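Local structure of aldehyde dehydrogenase (Bartonella henselae, 3I44) at residues A[343-348]-A[383-388]; A[352-357]-A[402-407]; A[93-98]-A[130-135]. The protein probably oxidises aldehydes to carboxylic acids with a nicotinamide dinucleotide cofactor. The protein carries 1 engineered substitution. All coordinates share one frame; numbering follows the deposited sequence. Where two conformers were deposited one is given.

Interaction 1: residues A[343-348]-A[383-388]; sequences GPVVSK and YYVRPT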
loop_
_atom_site.group_PDB
_atom_site.type_symbol
_atom_site.label_atom_id
_atom_site.label_comp_id
_atom_site.label_asym_id
_atom_site.label_seq_id
_atom_site.Cartn_x
_atom_site.Cartn_y
_atom_site.Cartn_z
ATOM N N GLY A 343 -34.811 -2.889 -9.253
ATOM C CA GLY A 343 -35.263 -3.900 -8.294
ATOM C C GLY A 343 -35.335 -3.299 -6.901
ATOM O O GLY A 343 -35.177 -2.069 -6.727
ATOM N N PRO A 344 -35.572 -4.159 -5.887
ATOM C CA PRO A 344 -35.467 -3.664 -4.525
ATOM C C PRO A 344 -34.008 -3.381 -4.156
ATOM O O PRO A 344 -33.072 -3.808 -4.878
ATOM C CB PRO A 344 -35.993 -4.831 -3.706
ATOM C CG PRO A 344 -35.668 -5.996 -4.477
ATOM C CD PRO A 344 -35.834 -5.608 -5.912
ATOM N N VAL A 345 -33.804 -2.650 -3.064
ATOM C CA VAL A 345 -32.494 -2.662 -2.421
ATOM C C VAL A 345 -32.338 -3.992 -1.656
ATOM O O VAL A 345 -33.299 -4.759 -1.479
ATOM C CB VAL A 345 -32.228 -1.425 -1.543
ATOM C CG1 VAL A 345 -32.356 -0.147 -2.385
ATOM C CG2 VAL A 345 -33.142 -1.412 -0.298
ATOM N N VAL A 346 -31.117 -4.291 -1.244
ATOM C CA VAL A 346 -30.741 -5.679 -0.934
ATOM C C VAL A 346 -31.320 -6.195 0.385
ATOM O O VAL A 346 -31.567 -7.394 0.511
ATOM C CB VAL A 346 -29.191 -5.874 -0.886
ATOM C CG1 VAL A 346 -28.563 -5.073 0.250
ATOM C CG2 VAL A 346 -28.830 -7.375 -0.754
ATOM N N SER A 347 -31.503 -5.298 1.346
ATOM C CA SER A 347 -31.878 -5.687 2.720
ATOM C C SER A 347 -32.742 -4.685 3.459
ATOM O O SER A 347 -32.853 -3.479 3.101
ATOM C CB SER A 347 -30.622 -5.974 3.571
ATOM O OG SER A 347 -29.996 -4.774 4.006
ATOM N N LYS A 348 -33.321 -5.200 4.552
ATOM C CA LYS A 348 -34.130 -4.402 5.481
ATOM C C LYS A 348 -33.290 -3.315 6.091
ATOM O O LYS A 348 -33.711 -2.159 6.131
ATOM C CB LYS A 348 -34.744 -5.302 6.591
ATOM C CG LYS A 348 -35.506 -4.535 7.682
ATOM C CD LYS A 348 -36.702 -3.812 7.095
ATOM C CE LYS A 348 -37.474 -3.019 8.154
ATOM N NZ LYS A 348 -38.254 -1.918 7.501
ATOM N N TYR A 383 -38.013 -4.789 -0.299
ATOM C CA TYR A 383 -37.301 -3.582 0.104
ATOM C C TYR A 383 -37.245 -2.561 -1.051
ATOM O O TYR A 383 -36.172 -2.133 -1.477
ATOM C CB TYR A 383 -35.890 -3.963 0.598
ATOM C CG TYR A 383 -35.913 -5.144 1.578
ATOM C CD1 TYR A 383 -36.749 -5.134 2.709
ATOM C CD2 TYR A 383 -35.146 -6.283 1.351
ATOM C CE1 TYR A 383 -36.809 -6.244 3.582
ATOM C CE2 TYR A 383 -35.197 -7.372 2.209
ATOM C CZ TYR A 383 -36.022 -7.342 3.343
ATOM O OH TYR A 383 -36.071 -8.445 4.187
ATOM N N TYR A 384 -38.415 -2.143 -1.521
ATOM C CA TYR A 384 -38.501 -1.207 -2.651
ATOM C C TYR A 384 -38.426 0.219 -2.200
ATOM O O TYR A 384 -39.201 0.647 -1.323
ATOM C CB TYR A 384 -39.798 -1.430 -3.415
ATOM C CG TYR A 384 -39.855 -2.805 -4.036
ATOM C CD1 TYR A 384 -39.136 -3.092 -5.193
ATOM C CD2 TYR A 384 -40.627 -3.812 -3.485
ATOM C CE1 TYR A 384 -39.179 -4.346 -5.773
ATOM C CE2 TYR A 384 -40.666 -5.085 -4.060
ATOM C CZ TYR A 384 -39.940 -5.337 -5.203
ATOM O OH TYR A 384 -39.992 -6.576 -5.776
ATOM N N VAL A 385 -37.476 0.950 -2.784
ATOM C CA VAL A 385 -37.252 2.334 -2.488
ATOM C C VAL A 385 -37.737 3.111 -3.713
ATOM O O VAL A 385 -37.538 2.686 -4.853
ATOM C CB VAL A 385 -35.755 2.615 -2.194
ATOM C CG1 VAL A 385 -35.506 4.107 -1.951
ATOM C CG2 VAL A 385 -35.260 1.798 -0.992
ATOM N N ARG A 386 -38.373 4.244 -3.472
ATOM C CA ARG A 386 -38.874 5.079 -4.550
ATOM C C ARG A 386 -37.738 5.875 -5.168
ATOM O O ARG A 386 -37.000 6.548 -4.443
ATOM C CB ARG A 386 -39.918 6.074 -4.002
ATOM C CG ARG A 386 -41.162 5.436 -3.422
ATOM C CD ARG A 386 -41.931 6.372 -2.491
ATOM N NE ARG A 386 -42.528 7.506 -3.199
ATOM C CZ ARG A 386 -42.979 8.605 -2.597
ATOM N NH1 ARG A 386 -42.902 8.740 -1.279
ATOM N NH2 ARG A 386 -43.534 9.581 -3.306
ATOM N N PRO A 387 -37.632 5.885 -6.513
ATOM C CA PRO A 387 -36.685 6.805 -7.122
ATOM C C PRO A 387 -36.930 8.232 -6.655
ATOM O O PRO A 387 -38.023 8.774 -6.831
ATOM C CB PRO A 387 -36.962 6.661 -8.613
ATOM C CG PRO A 387 -37.506 5.322 -8.772
ATOM C CD PRO A 387 -38.265 5.006 -7.503
ATOM N N THR A 388 -35.925 8.839 -6.054
ATOM C CA THR A 388 -36.087 10.115 -5.369
ATOM C C THR A 388 -35.077 11.138 -5.864
ATOM O O THR A 388 -33.897 10.817 -6.072
ATOM C CB THR A 388 -35.934 9.876 -3.818
ATOM O OG1 THR A 388 -36.934 8.934 -3.400
ATOM C CG2 THR A 388 -36.056 11.178 -3.023
HETATM O O HOH W 1 -36.000 0.120 -5.164
HETATM O O HOH W 2 -33.171 -8.237 4.948
#
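Tyr383 lays one face of its ring on the peptide that joins Ser347 to Lys348, an example of how an aromatic residue in one loop can be seated on the backbone of another. Lys348 N stands 3.5 Å above the plane of the Tyr383 ring, over its centre, while Ser347 C sits nearer the rim of the same face. The first torsion of Tyr383 (chi1 -47°) sets CG beside its own backbone N and opposite the carbonyl carbon, which carries the ring over this peptide. Lys348 CB adds an aliphatic touch, 3.8 Å from Tyr383 CE1, and Val345 O lies at the ring's edge, in its plane. Beyond the ring a water accepts from Lys348 N and meets Tyr383 OH more weakly, a weak water link between the phenol end and the start of the helix whose N-cap is Ser347; Ser347 OG itself bonds to Gln350 N.

The two backbones are joined directly by one hydrogen bond, Val345 N to Tyr383 O at 2.9 Å, somewhat bent at 144°. Val345 straddles this link: CG2 packs 3.9 Å from Tyr383 CB, while CG1 reaches Val385 CG2. On the other flank Pro344 lies alongside Tyr384, with CB over the ring face in a CH-pi contact, 4.1 Å from the centroid, and CD against CE1. A second water, donating to Gly343 O and accepting from Val385 N, adds a bridge between the chains.

The pairing is thus a largely buried loop-to-loop contact. Tyr351 and Ile354 of helix 348-363 pack against both Val345 and Val385, Tyr383 shares a backbone hydrogen bond with Pro48, and 383-388 runs on into strand 388-391, which lies between strands 367-370 and 408-414 in its sheet.

Interaction 2: residues A[352-357]-A[402-407]; sequences DKIQDL and EEIFGP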
loop_
_atom_site.group_PDB
_atom_site.type_symbol
_atom_site.label_atom_id
_atom_site.label_comp_id
_atom_site.label_asym_id
_atom_site.label_seq_id
_atom_site.Cartn_x
_atom_site.Cartn_y
_atom_site.Cartn_z
ATOM N N ASP A 352 -33.812 0.544 5.699
ATOM C CA ASP A 352 -34.024 1.456 6.818
ATOM C C ASP A 352 -33.015 2.628 6.778
ATOM O O ASP A 352 -33.398 3.773 6.998
ATOM C CB ASP A 352 -34.001 0.732 8.173
ATOM C CG ASP A 352 -35.182 -0.254 8.354
ATOM O OD1 ASP A 352 -36.246 -0.089 7.716
ATOM O OD2 ASP A 352 -35.028 -1.239 9.122
ATOM N N LYS A 353 -31.747 2.345 6.451
ATOM C CA LYS A 353 -30.719 3.410 6.353
ATOM C C LYS A 353 -31.092 4.427 5.271
ATOM O O LYS A 353 -30.910 5.629 5.447
ATOM C CB LYS A 353 -29.317 2.818 6.053
ATOM C CG LYS A 353 -28.564 2.284 7.294
ATOM C CD LYS A 353 -27.490 1.202 6.937
ATOM C CE LYS A 353 -26.350 1.748 6.031
ATOM N NZ LYS A 353 -25.306 0.686 5.682
ATOM N N ILE A 354 -31.615 3.933 4.143
ATOM C CA ILE A 354 -31.959 4.807 3.023
ATOM C C ILE A 354 -33.164 5.675 3.385
ATOM O O ILE A 354 -33.182 6.907 3.130
ATOM C CB ILE A 354 -32.226 4.007 1.722
ATOM C CG1 ILE A 354 -30.950 3.292 1.249
ATOM C CG2 ILE A 354 -32.770 4.977 0.619
ATOM C CD1 ILE A 354 -31.176 2.081 0.254
ATOM N N GLN A 355 -34.170 5.045 3.992
ATOM C CA GLN A 355 -35.353 5.816 4.443
ATOM C C GLN A 355 -34.943 6.934 5.382
ATOM O O GLN A 355 -35.430 8.069 5.276
ATOM C CB GLN A 355 -36.385 4.919 5.131
ATOM C CG GLN A 355 -36.998 3.866 4.234
ATOM C CD GLN A 355 -37.734 4.489 3.074
ATOM O OE1 GLN A 355 -38.574 5.340 3.280
ATOM N NE2 GLN A 355 -37.411 4.075 1.843
ATOM N N ASP A 356 -34.029 6.620 6.300
ATOM C CA ASP A 356 -33.560 7.623 7.269
ATOM C C ASP A 356 -32.874 8.787 6.548
ATOM O O ASP A 356 -33.062 9.977 6.892
ATOM C CB ASP A 356 -32.600 6.965 8.263
ATOM C CG ASP A 356 -32.063 7.950 9.280
ATOM O OD1 ASP A 356 -32.877 8.491 10.082
ATOM O OD2 ASP A 356 -30.828 8.175 9.282
ATOM N N LEU A 357 -32.091 8.455 5.522
ATOM C CA LEU A 357 -31.339 9.489 4.803
ATOM C C LEU A 357 -32.298 10.329 3.961
ATOM O O LEU A 357 -32.160 11.558 3.910
ATOM C CB LEU A 357 -30.173 8.862 3.980
ATOM C CG LEU A 357 -28.831 8.737 4.774
ATOM C CD1 LEU A 357 -27.884 7.689 4.195
ATOM C CD2 LEU A 357 -28.104 10.091 4.893
ATOM N N GLU A 402 -23.081 11.717 2.781
ATOM C CA GLU A 402 -23.071 10.298 3.100
ATOM C C GLU A 402 -23.445 9.497 1.902
ATOM O O GLU A 402 -24.325 9.891 1.119
ATOM C CB GLU A 402 -24.024 9.974 4.257
ATOM C CG GLU A 402 -23.538 10.484 5.593
ATOM C CD GLU A 402 -24.567 10.336 6.704
ATOM O OE1 GLU A 402 -25.259 9.301 6.796
ATOM O OE2 GLU A 402 -24.669 11.276 7.501
ATOM N N GLU A 403 -22.809 8.342 1.767
ATOM C CA GLU A 403 -23.142 7.448 0.676
ATOM C C GLU A 403 -24.480 6.815 1.026
ATOM O O GLU A 403 -24.582 6.199 2.052
ATOM C CB GLU A 403 -22.084 6.373 0.504
ATOM C CG GLU A 403 -22.346 5.503 -0.698
ATOM C CD GLU A 403 -21.233 4.504 -0.941
ATOM O OE1 GLU A 403 -20.752 3.915 0.054
ATOM O OE2 GLU A 403 -20.867 4.298 -2.121
ATOM N N ILE A 404 -25.481 6.930 0.149
ATOM C CA ILE A 404 -26.839 6.487 0.437
ATOM C C ILE A 404 -27.079 5.057 -0.032
ATOM O O ILE A 404 -27.753 4.288 0.663
ATOM C CB ILE A 404 -27.869 7.427 -0.191
ATOM C CG1 ILE A 404 -27.688 8.850 0.347
ATOM C CG2 ILE A 404 -29.335 6.900 0.011
ATOM C CD1 ILE A 404 -28.435 9.958 -0.465
ATOM N N PHE A 405 -26.531 4.681 -1.197
ATOM C CA PHE A 405 -26.711 3.327 -1.720
ATOM C C PHE A 405 -28.183 2.958 -1.997
ATOM O O PHE A 405 -28.582 1.818 -1.847
ATOM C CB PHE A 405 -26.031 2.281 -0.795
ATOM C CG PHE A 405 -24.866 1.572 -1.445
ATOM C CD1 PHE A 405 -24.869 0.209 -1.590
ATOM C CD2 PHE A 405 -23.791 2.292 -1.948
ATOM C CE1 PHE A 405 -23.791 -0.454 -2.211
ATOM C CE2 PHE A 405 -22.715 1.647 -2.557
ATOM C CZ PHE A 405 -22.723 0.270 -2.696
ATOM N N GLY A 406 -28.973 3.950 -2.400
ATOM C CA GLY A 406 -30.335 3.743 -2.864
ATOM C C GLY A 406 -30.543 4.671 -4.053
ATOM O O GLY A 406 -29.637 5.461 -4.378
ATOM N N PRO A 407 -31.729 4.614 -4.695
ATOM C CA PRO A 407 -31.985 5.427 -5.877
ATOM C C PRO A 407 -32.334 6.844 -5.523
ATOM O O PRO A 407 -33.482 7.259 -5.684
ATOM C CB PRO A 407 -33.142 4.696 -6.532
ATOM C CG PRO A 407 -33.906 4.146 -5.363
ATOM C CD PRO A 407 -32.817 3.636 -4.474
#
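Glu402 OE1 is gripped by a salt bridge to Arg398, and Leu357 CD2 comes within 3.5 Å of the same oxygen, an apolar contact beside the charged group. The loop it opens includes the Glu-Ile-Phe-Gly-Pro sequence familiar from the catalytic domain of aldehyde dehydrogenases, lying here across one flank of helix 348-363. Arg398 also holds Asp356 OD2, so one guanidinium serves both sides of the interface; its positive charge would be expected to ease the repulsion between the two acids, whose nearest oxygens, Asp356 OD2 and Glu402 OE1, are 6.2 Å apart.

No hydrogen bond crosses between the segments, and the rest is apolar packing. Ile404 presents its two branches to Ile354 and Leu357, which are about one helical turn apart. Its CG1 meets Leu357 CD1 at 4.0 Å, and its CG2 lies the same distance from Ile354 CG2, the Ile354 and Ile404 side chains crossing at about a right angle. The two branches of Ile404 therefore serve two different helix residues.

Phe405 adopts a left-handed backbone conformation (phi 61°), and its ring leads away from the helix. In relatives the residues equivalent to Glu403 and Phe405 lie near the nicotinamide ribose of the bound cofactor, and they would probably do so here. Strand 408-414 begins just after Pro407. With chi2 of Ile354 extended at 160°, its CD1 ends against the backbone of the loop, 3.3 Å from Phe405 O and 3.6 Å from Gly406 CA.

Interaction 3: residues A[93-98]-A[130-135]; sequences KILEIY and SHIRNF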
loop_
_atom_site.group_PDB
_atom_site.type_symbol
_atom_site.label_atom_id
_atom_site.label_comp_id
_atom_site.label_asym_id
_atom_site.label_seq_id
_atom_site.Cartn_x
_atom_site.Cartn_y
_atom_site.Cartn_z
ATOM N N LYS A 93 -10.394 -22.231 -18.852
ATOM C CA LYS A 93 -11.368 -23.256 -18.501
ATOM C C LYS A 93 -12.466 -22.694 -17.574
ATOM O O LYS A 93 -13.657 -22.940 -17.768
ATOM C CB LYS A 93 -10.658 -24.446 -17.849
ATOM C CG LYS A 93 -11.559 -25.691 -17.618
ATOM C CD LYS A 93 -12.383 -25.980 -18.893
ATOM C CE LYS A 93 -12.486 -27.431 -19.254
ATOM N NZ LYS A 93 -12.669 -27.552 -20.746
ATOM N N ILE A 94 -12.058 -21.868 -16.615
ATOM C CA ILE A 94 -12.994 -21.219 -15.729
ATOM C C ILE A 94 -13.970 -20.359 -16.548
ATOM O O ILE A 94 -15.153 -20.402 -16.316
ATOM C CB ILE A 94 -12.252 -20.374 -14.679
ATOM C CG1 ILE A 94 -11.587 -21.294 -13.629
ATOM C CG2 ILE A 94 -13.229 -19.322 -14.025
ATOM C CD1 ILE A 94 -10.572 -20.520 -12.678
ATOM N N LEU A 95 -13.462 -19.557 -17.483
ATOM C CA LEU A 95 -14.304 -18.749 -18.338
ATOM C C LEU A 95 -15.315 -19.600 -19.119
ATOM O O LEU A 95 -16.486 -19.256 -19.195
ATOM C CB LEU A 95 -13.458 -17.956 -19.327
ATOM C CG LEU A 95 -14.244 -17.047 -20.291
ATOM C CD1 LEU A 95 -15.166 -16.066 -19.509
ATOM C CD2 LEU A 95 -13.305 -16.283 -21.227
ATOM N N GLU A 96 -14.830 -20.685 -19.726
ATOM C CA GLU A 96 -15.693 -21.599 -20.477
ATOM C C GLU A 96 -16.834 -22.127 -19.597
ATOM O O GLU A 96 -17.975 -22.108 -20.022
ATOM C CB GLU A 96 -14.893 -22.761 -21.055
ATOM C CG GLU A 96 -15.785 -23.867 -21.539
ATOM C CD GLU A 96 -15.035 -24.987 -22.200
ATOM O OE1 GLU A 96 -13.855 -25.214 -21.898
ATOM O OE2 GLU A 96 -15.668 -25.670 -23.005
ATOM N N ILE A 97 -16.537 -22.583 -18.381
ATOM C CA ILE A 97 -17.592 -23.085 -17.510
ATOM C C ILE A 97 -18.475 -21.926 -17.003
ATOM O O ILE A 97 -19.678 -22.070 -16.885
ATOM C CB ILE A 97 -17.025 -23.954 -16.349
ATOM C CG1 ILE A 97 -16.344 -25.218 -16.919
ATOM C CG2 ILE A 97 -18.120 -24.294 -15.376
ATOM C CD1 ILE A 97 -15.149 -25.710 -16.093
ATOM N N TYR A 98 -17.875 -20.770 -16.737
ATOM C CA TYR A 98 -18.628 -19.579 -16.335
ATOM C C TYR A 98 -19.683 -19.214 -17.354
ATOM O O TYR A 98 -20.838 -18.974 -16.981
ATOM C CB TYR A 98 -17.691 -18.396 -16.111
ATOM C CG TYR A 98 -18.313 -17.132 -15.537
ATOM C CD1 TYR A 98 -18.292 -16.867 -14.147
ATOM C CD2 TYR A 98 -18.871 -16.175 -16.371
ATOM C CE1 TYR A 98 -18.830 -15.664 -13.626
ATOM C CE2 TYR A 98 -19.402 -15.003 -15.866
ATOM C CZ TYR A 98 -19.388 -14.754 -14.493
ATOM O OH TYR A 98 -19.935 -13.573 -14.040
ATOM N N SER A 130 -16.301 -10.326 -18.730
ATOM C CA SER A 130 -15.474 -9.250 -19.288
ATOM C C SER A 130 -14.173 -9.046 -18.490
ATOM O O SER A 130 -13.092 -8.847 -19.058
ATOM C CB SER A 130 -16.262 -7.949 -19.348
ATOM O OG SER A 130 -15.427 -6.889 -19.746
ATOM N N HIS A 131 -14.261 -9.099 -17.169
ATOM C CA HIS A 131 -13.051 -9.018 -16.341
ATOM C C HIS A 131 -12.123 -10.214 -16.591
ATOM O O HIS A 131 -10.941 -10.033 -16.771
ATOM C CB HIS A 131 -13.393 -8.943 -14.859
ATOM C CG HIS A 131 -14.068 -7.669 -14.463
ATOM N ND1 HIS A 131 -13.847 -6.483 -15.121
ATOM C CD2 HIS A 131 -14.908 -7.385 -13.446
ATOM C CE1 HIS A 131 -14.556 -5.527 -14.545
ATOM N NE2 HIS A 131 -15.199 -6.049 -13.523
ATOM N N ILE A 132 -12.664 -11.417 -16.627
ATOM C CA ILE A 132 -11.866 -12.580 -16.904
ATOM C C ILE A 132 -11.096 -12.393 -18.215
ATOM O O ILE A 132 -9.882 -12.586 -18.241
ATOM C CB ILE A 132 -12.697 -13.874 -16.965
ATOM C CG1 ILE A 132 -13.250 -14.208 -15.568
ATOM C CG2 ILE A 132 -11.788 -14.980 -17.445
ATOM C CD1 ILE A 132 -14.312 -15.267 -15.503
ATOM N N ARG A 133 -11.786 -12.008 -19.279
ATOM C CA ARG A 133 -11.134 -11.805 -20.587
ATOM C C ARG A 133 -10.061 -10.719 -20.545
ATOM O O ARG A 133 -9.041 -10.838 -21.231
ATOM C CB ARG A 133 -12.165 -11.452 -21.681
ATOM C CG ARG A 133 -13.184 -12.563 -21.952
ATOM C CD ARG A 133 -14.058 -12.290 -23.202
ATOM N NE ARG A 133 -14.473 -10.899 -23.258
ATOM C CZ ARG A 133 -15.616 -10.455 -22.775
ATOM N NH1 ARG A 133 -16.478 -11.305 -22.226
ATOM N NH2 ARG A 133 -15.873 -9.155 -22.820
ATOM N N ASN A 134 -10.319 -9.653 -19.796
ATOM C CA ASN A 134 -9.354 -8.579 -19.703
ATOM C C ASN A 134 -8.080 -8.984 -18.913
ATOM O O ASN A 134 -6.969 -8.526 -19.235
ATOM C CB ASN A 134 -10.000 -7.311 -19.182
ATOM C CG ASN A 134 -10.872 -6.620 -20.241
ATOM O OD1 ASN A 134 -10.519 -6.544 -21.406
ATOM N ND2 ASN A 134 -11.986 -6.084 -19.811
ATOM N N PHE A 135 -8.236 -9.866 -17.923
ATOM C CA PHE A 135 -7.079 -10.456 -17.234
ATOM C C PHE A 135 -6.280 -11.366 -18.193
ATOM O O PHE A 135 -5.072 -11.321 -18.226
ATOM C CB PHE A 135 -7.514 -11.271 -16.002
ATOM C CG PHE A 135 -7.927 -10.402 -14.828
ATOM C CD1 PHE A 135 -7.045 -9.474 -14.297
ATOM C CD2 PHE A 135 -9.177 -10.490 -14.296
ATOM C CE1 PHE A 135 -7.412 -8.697 -13.225
ATOM C CE2 PHE A 135 -9.551 -9.690 -13.238
ATOM C CZ PHE A 135 -8.678 -8.798 -12.704
#
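With chi1 at -180°, Leu95 puts CG opposite its backbone N, where the side chain meets Ile132. In Ile132 it is the CG2 branch that takes that position, while CG1 lies beside N and the extended second torsion (chi2 167°) sends CD1 outward. The two side chains slide past each other in opposite directions, Leu95 CB resting 3.9 Å from Ile132 CG2 and Leu95 CD1 at 4.1 Å from that same methyl.

Ile132 CD1 goes on to contact two more residues. It sits over one face of the Tyr98 ring, 4.4 Å from Tyr98 CG, and equally far from Ile94 CG2. A single isoleucine thus touches three residues of the partner helix, a simple case of apolar packing between helices. The Tyr98 hydroxyl is bonded to Thr125 O, within helix 117-141.

The axes of 93-98 and 130-135 run nearly antiparallel (160°) and approach to 10.4 Å. Helix 174-188 touches both helices and helix 202-213 packs on 84-100; 174-188 and 202-213 make successive beta-alpha-beta crossovers in the Rossmann-like cofactor-binding domain expected of aldehyde dehydrogenases.

How the interactions relate
Interactions 1 and 2 form one continuous patch, their centres 10 Å apart. Ile354 joins them: its CD1 is 3.6 Å from Val345 CG1, and its CG2 touches Val385 CG1. A probable backbone hydrogen bond, Thr388 N to Pro407 O at 2.9 Å, links their second segments where parallel strands 388-391 and 408-414 begin. Interaction 3 is remote, its centre 31 Å from interaction 1 and 34 Å from interaction 2, probably in the cofactor-binding part of the chain. The sodium ion, held by Ile46, Glu112 and Ile199, lies about 4 Å from the Val346 side chain but about 13 Å from that of Phe405, whose loop probably borders the cofactor site, as in relatives.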